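Local coordinates for protein proliferating cell nuclear antigen (Entamoeba histolytica, PDB 3P91) that probably acts as a ring-shaped sliding clamp on DNA that raises the processivity of DNA polymerase delta during replication, at residues Pro237-Phe242 with Lys250-Pro255. Sequence-based numbering, arbitrary orientation.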
ATOM      1  N   PRO A 237      34.118  17.684   3.017  1.00 22.57           N
ATOM      2  CA  PRO A 237      32.953  16.795   2.911  1.00 25.73           C
ATOM      3  C   PRO A 237      32.480  16.178   4.223  1.00 25.85           C
ATOM      4  O   PRO A 237      33.275  15.760   5.067  1.00 23.93           O
ATOM      5  CB  PRO A 237      33.409  15.700   1.926  1.00 21.73           C
ATOM      6  CG  PRO A 237      34.845  15.930   1.685  1.00 24.22           C
ATOM      7  CD  PRO A 237      35.127  17.374   1.998  1.00 24.10           C
ATOM      8  N   LEU A 238      31.164  16.148   4.377  1.00 22.30           N
ATOM      9  CA  LEU A 238      30.523  15.456   5.474  1.00 22.48           C
ATOM     10  C   LEU A 238      30.670  13.949   5.298  1.00 22.35           C
ATOM     11  O   LEU A 238      30.802  13.458   4.182  1.00 21.07           O
ATOM     12  CB  LEU A 238      29.039  15.826   5.497  1.00 22.86           C
ATOM     13  CG  LEU A 238      28.073  14.965   6.308  1.00 20.88           C
ATOM     14  CD1 LEU A 238      28.038  15.372   7.762  1.00 19.64           C
ATOM     15  CD2 LEU A 238      26.708  15.036   5.687  1.00 17.42           C
ATOM     16  N   ILE A 239      30.647  13.220   6.409  1.00 22.66           N
ATOM     17  CA  ILE A 239      30.562  11.769   6.371  1.00 20.40           C
ATOM     18  C   ILE A 239      29.260  11.321   7.010  1.00 21.25           C
ATOM     19  O   ILE A 239      28.905  11.760   8.103  1.00 21.87           O
ATOM     20  CB  ILE A 239      31.698  11.098   7.154  1.00 21.36           C
ATOM     21  CG1 ILE A 239      33.016  11.812   6.914  1.00 20.01           C
ATOM     22  CG2 ILE A 239      31.825   9.630   6.775  1.00 20.00           C
ATOM     23  CD1 ILE A 239      34.104  11.290   7.783  1.00 21.43           C
ATOM     24  N   MET A 240      28.544  10.444   6.322  1.00 21.00           N
ATOM     25  CA  MET A 240      27.387   9.799   6.915  1.00 21.18           C
ATOM     26  C   MET A 240      27.696   8.314   6.979  1.00 19.72           C
ATOM     27  O   MET A 240      27.782   7.655   5.953  1.00 21.08           O
ATOM     28  CB  MET A 240      26.133  10.065   6.082  1.00 22.16           C
ATOM     29  CG  MET A 240      24.828   9.707   6.771  1.00 21.82           C
ATOM     30  SD  MET A 240      23.396   9.998   5.706  1.00 30.38           S
ATOM     31  CE  MET A 240      23.481  11.770   5.516  1.00 18.92           C
ATOM     32  N   GLU A 241      27.884   7.800   8.189  1.00 21.50           N
ATOM     33  CA  GLU A 241      28.308   6.420   8.379  1.00 22.18           C
ATOM     34  C   GLU A 241      27.239   5.517   8.985  1.00 22.66           C
ATOM     35  O   GLU A 241      26.635   5.840  10.002  1.00 22.45           O
ATOM     36  CB  GLU A 241      29.543   6.373   9.270  1.00 23.80           C
ATOM     37  CG  GLU A 241      29.835   4.982   9.797  1.00 25.03           C
ATOM     38  CD  GLU A 241      30.895   4.981  10.874  1.00 28.73           C
ATOM     39  OE1 GLU A 241      30.726   4.255  11.875  1.00 33.02           O
ATOM     40  OE2 GLU A 241      31.900   5.704  10.720  1.00 31.14           O
ATOM     41  N   PHE A 242      27.024   4.371   8.354  1.00 22.85           N
ATOM     42  CA  PHE A 242      26.165   3.339   8.904  1.00 21.23           C
ATOM     43  C   PHE A 242      26.992   2.098   9.236  1.00 24.71           C
ATOM     44  O   PHE A 242      27.262   1.268   8.369  1.00 23.79           O
ATOM     45  CB  PHE A 242      25.055   2.991   7.917  1.00 20.67           C
ATOM     46  CG  PHE A 242      24.154   4.140   7.602  1.00 20.83           C
ATOM     47  CD1 PHE A 242      23.008   4.361   8.347  1.00 22.05           C
ATOM     48  CD2 PHE A 242      24.461   5.015   6.577  1.00 21.31           C
ATOM     49  CE1 PHE A 242      22.182   5.433   8.069  1.00 20.60           C
ATOM     50  CE2 PHE A 242      23.634   6.083   6.292  1.00 20.10           C
ATOM     51  CZ  PHE A 242      22.497   6.293   7.039  1.00 19.43           C
ATOM     52  N   LYS A 250      29.699   4.062   4.285  1.00 19.23           N
ATOM     53  CA  LYS A 250      29.952   5.486   4.442  1.00 20.73           C
ATOM     54  C   LYS A 250      29.730   6.254   3.161  1.00 22.25           C
ATOM     55  O   LYS A 250      30.005   5.753   2.070  1.00 22.24           O
ATOM     56  CB  LYS A 250      31.374   5.743   4.924  1.00 20.39           C
ATOM     57  CG  LYS A 250      31.648   5.282   6.320  1.00 21.52           C
ATOM     58  CD  LYS A 250      33.120   5.379   6.564  1.00 24.78           C
ATOM     59  CE  LYS A 250      33.501   4.938   7.950  1.00 27.82           C
ATOM     60  NZ  LYS A 250      34.982   5.002   8.069  1.00 33.06           N
ATOM     61  N   PHE A 251      29.228   7.476   3.311  1.00 21.36           N
ATOM     62  CA  PHE A 251      29.062   8.383   2.194  1.00 21.68           C
ATOM     63  C   PHE A 251      29.842   9.648   2.464  1.00 21.10           C
ATOM     64  O   PHE A 251      29.930  10.088   3.608  1.00 20.88           O
ATOM     65  CB  PHE A 251      27.602   8.743   2.024  1.00 20.39           C
ATOM     66  CG  PHE A 251      26.722   7.573   1.813  1.00 19.29           C
ATOM     67  CD1 PHE A 251      26.439   7.134   0.539  1.00 20.43           C
ATOM     68  CD2 PHE A 251      26.167   6.916   2.886  1.00 19.94           C
ATOM     69  CE1 PHE A 251      25.615   6.053   0.335  1.00 22.29           C
ATOM     70  CE2 PHE A 251      25.343   5.838   2.690  1.00 21.20           C
ATOM     71  CZ  PHE A 251      25.068   5.403   1.411  1.00 21.23           C
ATOM     72  N   TYR A 252      30.396  10.229   1.403  1.00 21.42           N
ATOM     73  CA  TYR A 252      31.161  11.463   1.504  1.00 20.08           C
ATOM     74  C   TYR A 252      30.552  12.508   0.606  1.00 20.39           C
ATOM     75  O   TYR A 252      30.451  12.307  -0.605  1.00 19.83           O
ATOM     76  CB  TYR A 252      32.608  11.230   1.087  1.00 20.95           C
ATOM     77  CG  TYR A 252      33.352  10.270   1.975  1.00 19.71           C
ATOM     78  CD1 TYR A 252      34.235  10.736   2.931  1.00 18.65           C
ATOM     79  CD2 TYR A 252      33.169   8.893   1.860  1.00 20.05           C
ATOM     80  CE1 TYR A 252      34.924   9.871   3.745  1.00 19.39           C
ATOM     81  CE2 TYR A 252      33.854   8.011   2.678  1.00 19.31           C
ATOM     82  CZ  TYR A 252      34.735   8.513   3.619  1.00 21.85           C
ATOM     83  OH  TYR A 252      35.437   7.667   4.447  1.00 24.35           O
ATOM     84  N   LEU A 253      30.148  13.625   1.202  1.00 21.13           N
ATOM     85  CA  LEU A 253      29.495  14.686   0.455  1.00 21.06           C
ATOM     86  C   LEU A 253      30.045  16.068   0.802  1.00 22.26           C
ATOM     87  O   LEU A 253      30.056  16.482   1.964  1.00 23.07           O
ATOM     88  CB  LEU A 253      27.983  14.640   0.673  1.00 19.12           C
ATOM     89  CG  LEU A 253      27.194  15.661  -0.143  1.00 21.34           C
ATOM     90  CD1 LEU A 253      27.299  15.375  -1.636  1.00 20.46           C
ATOM     91  CD2 LEU A 253      25.738  15.695   0.302  1.00 23.13           C
ATOM     92  N   ALA A 254      30.493  16.781  -0.221  1.00 22.07           N
ATOM     93  CA  ALA A 254      31.049  18.109  -0.034  1.00 23.23           C
ATOM     94  C   ALA A 254      29.953  19.158   0.180  1.00 25.27           C
ATOM     95  O   ALA A 254      28.904  19.117  -0.462  1.00 25.12           O
ATOM     96  CB  ALA A 254      31.915  18.475  -1.226  1.00 25.90           C
ATOM     97  N   PRO A 255      30.194  20.110   1.086  1.00 25.34           N
ATOM     98  CA  PRO A 255      29.209  21.169   1.321  1.00 27.03           C
ATOM     99  C   PRO A 255      28.995  22.058   0.088  1.00 29.22           C
ATOM    100  O   PRO A 255      29.842  22.098  -0.806  1.00 29.80           O
ATOM    101  CB  PRO A 255      29.820  21.958   2.481  1.00 25.07           C
ATOM    102  CG  PRO A 255      31.260  21.628   2.444  1.00 25.47           C
ATOM    103  CD  PRO A 255      31.363  20.234   1.968  1.00 23.04           C
TER
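Glu241 sends CG anti to its backbone N (chi1 165°), while Lys250 holds CG anti to its carbonyl carbon (chi1 -68°). Both chains are extended beyond CG, and they run side by side in the same direction. Lys250 touches with its methylenes: CG lies 3.8 Å from Glu241 CB, and CE lies 3.3 Å from the carboxylate oxygen OE2 of Glu241. The charged ends, Glu241 OE2 and Lys250 NZ, stay 4.1 Å apart, too far for a salt bridge. Lys229 is a second, weak and distant charge partner of the same carboxylate.

Ile239 and Tyr252 share this face of the sheet. CG2 of Ile239 sits over one face of the Tyr252 ring, and its CG1 approaches ring atom CE1 at 4.2 Å. Pro133 also touches the tyrosine.

The other face carries Leu238, Met240, Phe251 and Leu253. The rings of Phe242 and Phe251 meet at their CE2 atoms, 4.0 Å apart, with Phe242 at the edge of Phe251. Met240 O lies near the plane of the Phe251 ring, 3.5 Å from CD2. Phe218 stacks on Phe251, and helix 212-218 packs on Met240 and Leu253.

Four backbone hydrogen bonds join Leu238 to Leu253 and Met240 to Phe251, one in each direction per pair. Leu238 N to Leu253 O is the shortest, 2.7 Å, but it is bent to 140° at the hydrogen. Pro237 CA also touches Leu253 O. Beyond the strands, Pro237 packs against Ala254 and Pro255; in related PCNAs the equivalent surface helps bind PIP-box partners, probably here too.

Through their backbones, Lys250 hydrogen-bonds onward to Ser54 and Tyr252 to Leu52, on strand 52-57. The arrangement is an antiparallel beta hairpin, which in the PCNA clamp fold joins the sheets of the two domains within a subunit.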